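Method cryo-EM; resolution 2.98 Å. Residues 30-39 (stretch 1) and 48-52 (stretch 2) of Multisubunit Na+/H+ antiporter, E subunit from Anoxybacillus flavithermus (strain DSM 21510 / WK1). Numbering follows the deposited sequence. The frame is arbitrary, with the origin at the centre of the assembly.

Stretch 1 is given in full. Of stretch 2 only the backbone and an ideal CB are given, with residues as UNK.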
ATOM      1  N   GLY E  30       8.652  -1.101  -8.040  1.00 84.61           N
ATOM      2  CA  GLY E  30       7.701  -1.767  -8.909  1.00 79.19           C
ATOM      3  C   GLY E  30       6.742  -0.818  -9.593  1.00 75.63           C
ATOM      4  O   GLY E  30       6.316  -1.077 -10.720  1.00 73.49           O
ATOM      5  N   TYR E  31       6.428   0.311  -8.952  1.00 72.47           N
ATOM      6  CA  TYR E  31       5.565   1.302  -9.583  1.00 75.52           C
ATOM      7  C   TYR E  31       6.283   2.007 -10.726  1.00 73.12           C
ATOM      8  O   TYR E  31       5.672   2.297 -11.757  1.00 68.52           O
ATOM      9  CB  TYR E  31       5.078   2.316  -8.550  1.00 81.31           C
ATOM     10  CG  TYR E  31       4.097   3.313  -9.120  1.00104.28           C
ATOM     11  CD1 TYR E  31       2.775   2.956  -9.345  1.00104.91           C
ATOM     12  CD2 TYR E  31       4.495   4.603  -9.454  1.00113.25           C
ATOM     13  CE1 TYR E  31       1.873   3.857  -9.873  1.00105.03           C
ATOM     14  CE2 TYR E  31       3.600   5.509  -9.990  1.00114.41           C
ATOM     15  CZ  TYR E  31       2.291   5.129 -10.196  1.00112.58           C
ATOM     16  OH  TYR E  31       1.392   6.023 -10.725  1.00113.09           O
ATOM     17  N   MET E  32       7.582   2.278 -10.564  1.00 76.31           N
ATOM     18  CA  MET E  32       8.361   2.872 -11.651  1.00 80.65           C
ATOM     19  C   MET E  32       8.504   1.910 -12.827  1.00 74.68           C
ATOM     20  O   MET E  32       8.363   2.313 -13.995  1.00 71.66           O
ATOM     21  CB  MET E  32       9.734   3.297 -11.129  1.00 91.39           C
ATOM     22  CG  MET E  32       9.695   4.463 -10.152  1.00110.12           C
ATOM     23  SD  MET E  32      11.278   4.808  -9.358  1.00133.51           S
ATOM     24  CE  MET E  32      12.218   5.477 -10.724  1.00136.67           C
ATOM     25  N   ILE E  33       8.763   0.631 -12.529  1.00 74.27           N
ATOM     26  CA  ILE E  33       8.861  -0.389 -13.575  1.00 71.65           C
ATOM     27  C   ILE E  33       7.530  -0.543 -14.305  1.00 70.06           C
ATOM     28  O   ILE E  33       7.487  -0.597 -15.541  1.00 70.20           O
ATOM     29  CB  ILE E  33       9.343  -1.720 -12.969  1.00 63.76           C
ATOM     30  CG1 ILE E  33      10.762  -1.579 -12.434  1.00 64.86           C
ATOM     31  CG2 ILE E  33       9.333  -2.826 -13.996  1.00 61.84           C
ATOM     32  CD1 ILE E  33      11.179  -2.723 -11.565  1.00 60.34           C
ATOM     33  N   GLY E  34       6.423  -0.560 -13.560  1.00 65.61           N
ATOM     34  CA  GLY E  34       5.116  -0.624 -14.184  1.00 59.25           C
ATOM     35  C   GLY E  34       4.755   0.623 -14.959  1.00 66.84           C
ATOM     36  O   GLY E  34       4.017   0.547 -15.942  1.00 72.20           O
ATOM     37  N   LEU E  35       5.281   1.779 -14.546  1.00 71.19           N
ATOM     38  CA  LEU E  35       5.097   3.004 -15.316  1.00 80.70           C
ATOM     39  C   LEU E  35       5.773   2.898 -16.676  1.00 77.89           C
ATOM     40  O   LEU E  35       5.192   3.280 -17.702  1.00 73.22           O
ATOM     41  CB  LEU E  35       5.645   4.194 -14.527  1.00 88.91           C
ATOM     42  CG  LEU E  35       5.566   5.592 -15.138  1.00 88.80           C
ATOM     43  CD1 LEU E  35       4.135   6.004 -15.372  1.00 81.20           C
ATOM     44  CD2 LEU E  35       6.270   6.584 -14.235  1.00 88.95           C
ATOM     45  N   PHE E  36       6.984   2.331 -16.702  1.00 78.59           N
ATOM     46  CA  PHE E  36       7.676   2.105 -17.972  1.00 79.25           C
ATOM     47  C   PHE E  36       6.924   1.103 -18.847  1.00 67.42           C
ATOM     48  O   PHE E  36       6.791   1.298 -20.065  1.00 64.19           O
ATOM     49  CB  PHE E  36       9.102   1.616 -17.716  1.00 99.40           C
ATOM     50  CG  PHE E  36      10.012   2.655 -17.112  1.00134.72           C
ATOM     51  CD1 PHE E  36       9.689   4.006 -17.151  1.00141.25           C
ATOM     52  CD2 PHE E  36      11.196   2.274 -16.500  1.00141.47           C
ATOM     53  CE1 PHE E  36      10.525   4.950 -16.588  1.00138.45           C
ATOM     54  CE2 PHE E  36      12.038   3.215 -15.939  1.00142.12           C
ATOM     55  CZ  PHE E  36      11.703   4.554 -15.985  1.00140.20           C
ATOM     56  N   ILE E  37       6.398   0.042 -18.227  1.00 67.94           N
ATOM     57  CA  ILE E  37       5.695  -1.008 -18.964  1.00 66.69           C
ATOM     58  C   ILE E  37       4.388  -0.489 -19.559  1.00 66.54           C
ATOM     59  O   ILE E  37       4.072  -0.764 -20.722  1.00 71.84           O
ATOM     60  CB  ILE E  37       5.477  -2.220 -18.044  1.00 67.88           C
ATOM     61  CG1 ILE E  37       6.815  -2.867 -17.746  1.00 64.53           C
ATOM     62  CG2 ILE E  37       4.563  -3.243 -18.670  1.00 70.47           C
ATOM     63  CD1 ILE E  37       6.768  -3.807 -16.624  1.00 51.29           C
ATOM     64  N   LEU E  38       3.620   0.284 -18.787  1.00 62.27           N
ATOM     65  CA  LEU E  38       2.438   0.931 -19.341  1.00 64.93           C
ATOM     66  C   LEU E  38       2.774   2.002 -20.365  1.00 69.93           C
ATOM     67  O   LEU E  38       1.928   2.302 -21.213  1.00 70.03           O
ATOM     68  CB  LEU E  38       1.580   1.561 -18.249  1.00 74.49           C
ATOM     69  CG  LEU E  38       0.464   0.738 -17.617  1.00 76.98           C
ATOM     70  CD1 LEU E  38       0.982  -0.312 -16.686  1.00 79.03           C
ATOM     71  CD2 LEU E  38      -0.450   1.666 -16.888  1.00 83.54           C
ATOM     72  N   PHE E  39       3.968   2.600 -20.305  1.00 68.11           N
ATOM     73  CA  PHE E  39       4.366   3.469 -21.406  1.00 65.86           C
ATOM     74  C   PHE E  39       4.628   2.674 -22.677  1.00 63.97           C
ATOM     75  O   PHE E  39       4.398   3.185 -23.779  1.00 64.94           O
ATOM     76  CB  PHE E  39       5.595   4.300 -21.042  1.00 76.24           C
ATOM     77  CG  PHE E  39       6.027   5.222 -22.143  1.00 89.36           C
ATOM     78  CD1 PHE E  39       5.261   6.328 -22.468  1.00 87.82           C
ATOM     79  CD2 PHE E  39       7.178   4.970 -22.873  1.00 87.01           C
ATOM     80  CE1 PHE E  39       5.633   7.171 -23.491  1.00 89.34           C
ATOM     81  CE2 PHE E  39       7.558   5.813 -23.898  1.00 83.95           C
ATOM     82  CZ  PHE E  39       6.783   6.915 -24.205  1.00 91.60           C
ATOM     83  N   UNK E  48      -5.741   7.714 -22.744  1.00 95.71           N
ATOM     84  CA  UNK E  48      -4.547   8.544 -22.605  1.00 85.94           C
ATOM     85  C   UNK E  48      -3.546   7.837 -21.710  1.00 66.02           C
ATOM     86  O   UNK E  48      -3.948   7.115 -20.796  1.00 68.35           O
ATOM     87  CB  UNK E  48      -4.896   9.923 -22.041  1.00 85.94           C
ATOM     88  N   UNK E  49      -2.255   8.025 -21.957  1.00 56.18           N
ATOM     89  CA  UNK E  49      -1.261   7.649 -20.967  1.00 60.59           C
ATOM     90  C   UNK E  49      -1.439   8.513 -19.723  1.00 71.66           C
ATOM     91  O   UNK E  49      -1.491   9.742 -19.810  1.00 77.91           O
ATOM     92  CB  UNK E  49       0.154   7.790 -21.532  1.00 60.59           C
ATOM     93  N   UNK E  50      -1.526   7.866 -18.559  1.00 65.21           N
ATOM     94  CA  UNK E  50      -2.240   8.436 -17.422  1.00 67.72           C
ATOM     95  C   UNK E  50      -1.509   9.563 -16.709  1.00 94.52           C
ATOM     96  O   UNK E  50      -2.059  10.093 -15.739  1.00 98.33           O
ATOM     97  CB  UNK E  50      -2.542   7.327 -16.412  1.00 67.72           C
ATOM     98  N   UNK E  51      -0.303   9.943 -17.125  1.00102.32           N
ATOM     99  CA  UNK E  51       0.360  11.028 -16.416  1.00111.06           C
ATOM    100  C   UNK E  51      -0.194  12.387 -16.817  1.00124.66           C
ATOM    101  O   UNK E  51      -0.230  13.301 -15.985  1.00126.47           O
ATOM    102  CB  UNK E  51       1.867  10.983 -16.675  1.00111.06           C
ATOM    103  N   UNK E  52      -0.642  12.522 -18.071  1.00124.52           N
ATOM    104  CA  UNK E  52      -1.179  13.809 -18.540  1.00125.37           C
ATOM    105  C   UNK E  52      -2.442  14.241 -17.797  1.00120.96           C
ATOM    106  O   UNK E  52      -2.531  15.429 -17.431  1.00120.42           O
ATOM    107  CB  UNK E  52      -1.480  13.728 -20.038  1.00125.37           C
TER

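Stretch 1 is a regular helix, each backbone amide from Gly34 to Phe39 bonded to the carbonyl four residues earlier. The side that meets stretch 2 carries Tyr31, Leu35, Leu38 and Phe39, so it offers an apolar surface with a single polar side-chain atom, the hydroxyl of Tyr31.

Position 48 lies out of reach. Its backbone is extended (phi/psi -175/147), and no atom of stretch 1 comes within 5.5 Å of the ideal CB. Nothing in the helix selects a side chain here, and polar, charged or apolar residues would all be compatible. The residue is Arg48, an extended side chain except for chi2 near +60°, which makes no contact with stretch 1.

At position 49 the chain is still extended (-65/129), and CA-to-CB points toward the helix. This is where the two backbones run nearest, with CA of position 49 7.0 Å from CA of Phe39, and the ideal CB is 5.4 Å from Phe39 CD1. In front of it lie the ring of Phe39, the backbone joining Leu38 to Phe39, and, farther along, the CD1 methyl of Leu35. The backbone amides here are already engaged within the helix, so an apolar side chain suits the site: leucine, isoleucine or methionine would be plausible, and an aromatic ring could reach farther. The residue is Phe49, with chi1 t. Its CE1 lies 3.6 Å from Phe39 N and 3.9 Å from Leu38 C, while its CZ comes to 3.7 Å from Leu35 CD1. Phe39 directs its edge toward the face of Phe49, the planes meeting at 73° in an edge-to-face pair.

At position 50 the backbone turns (-75/-1) and CA-to-CB points sideways. With nothing of stretch 1 within 5.5 Å of the ideal CB, a short side chain would not reach the helix. A long one could pass Leu38 CD2 and Leu35 CD1 and approach the Tyr31 hydroxyl; methionine or phenylalanine would match the apolar path, whereas tyrosine or a long polar chain could also bring a polar group to its end. The residue is Tyr50, with chi1 p. Its CE1 rests 4.0 Å from Leu38 CD2, and its OH lies 3.3 Å from Leu35 CD1 and 2.7 Å from Tyr31 OH. The Tyr31 hydroxyl lies at the edge of the Tyr50 ring, near its plane, and Tyr50 OH is hydrogen-bonded elsewhere in the structure.

Position 51 has helical angles (-78/-31) and again points toward stretch 1, but from farther off, its ideal CB having no neighbour there within 5.5 Å. Leu35 offers a methyl group in this direction, so leucine, methionine or an aromatic residue could reach it. Leu51, with rotamer m, t, reaches it, the closest pair being Leu51 CD1 and Leu35 CD1 at 4.0 Å.

Position 52, in a helix, is out of reach and could accept many residues. Val52 has chi1 t and does not touch stretch 1; its amide makes a weak bond to the carbonyl of Phe49, 3.4 Å from Val52 N to Phe49 O.

Stretch 2 (48-52) RFYLV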
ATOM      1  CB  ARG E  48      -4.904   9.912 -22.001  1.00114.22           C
ATOM      2  CG  ARG E  48      -3.766  10.930 -21.875  1.00142.28           C
ATOM      3  CD  ARG E  48      -3.220  11.320 -23.237  1.00144.75           C
ATOM      4  NE  ARG E  48      -2.255  12.414 -23.176  1.00142.36           N
ATOM      5  CZ  ARG E  48      -1.557  12.838 -24.224  1.00141.72           C
ATOM      6  NH1 ARG E  48      -1.716  12.257 -25.406  1.00142.50           N
ATOM      7  NH2 ARG E  48      -0.703  13.844 -24.096  1.00138.30           N
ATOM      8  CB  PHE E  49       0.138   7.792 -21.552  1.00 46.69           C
ATOM      9  CG  PHE E  49       1.220   7.389 -20.615  1.00 58.37           C
ATOM     10  CD1 PHE E  49       1.346   6.075 -20.223  1.00 55.73           C
ATOM     11  CD2 PHE E  49       2.132   8.315 -20.152  1.00 67.83           C
ATOM     12  CE1 PHE E  49       2.343   5.695 -19.355  1.00 60.89           C
ATOM     13  CE2 PHE E  49       3.142   7.937 -19.295  1.00 64.68           C
ATOM     14  CZ  PHE E  49       3.245   6.626 -18.893  1.00 61.75           C
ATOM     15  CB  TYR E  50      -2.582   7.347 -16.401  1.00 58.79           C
ATOM     16  CG  TYR E  50      -1.432   6.796 -15.584  1.00 57.51           C
ATOM     17  CD1 TYR E  50      -0.657   5.756 -16.056  1.00 64.69           C
ATOM     18  CD2 TYR E  50      -1.169   7.281 -14.308  1.00 59.39           C
ATOM     19  CE1 TYR E  50       0.374   5.245 -15.300  1.00 66.00           C
ATOM     20  CE2 TYR E  50      -0.150   6.781 -13.555  1.00 66.71           C
ATOM     21  CZ  TYR E  50       0.617   5.763 -14.050  1.00 72.20           C
ATOM     22  OH  TYR E  50       1.637   5.267 -13.278  1.00 79.19           O
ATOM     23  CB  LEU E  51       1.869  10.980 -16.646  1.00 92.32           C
ATOM     24  CG  LEU E  51       2.607   9.771 -16.069  1.00 67.37           C
ATOM     25  CD1 LEU E  51       4.071   9.854 -16.422  1.00 64.20           C
ATOM     26  CD2 LEU E  51       2.428   9.669 -14.564  1.00 61.09           C
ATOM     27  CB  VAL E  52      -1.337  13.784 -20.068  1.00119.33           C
ATOM     28  CG1 VAL E  52      -1.900  15.094 -20.600  1.00119.13           C
ATOM     29  CG2 VAL E  52      -0.006  13.452 -20.730  1.00117.31           C
TER
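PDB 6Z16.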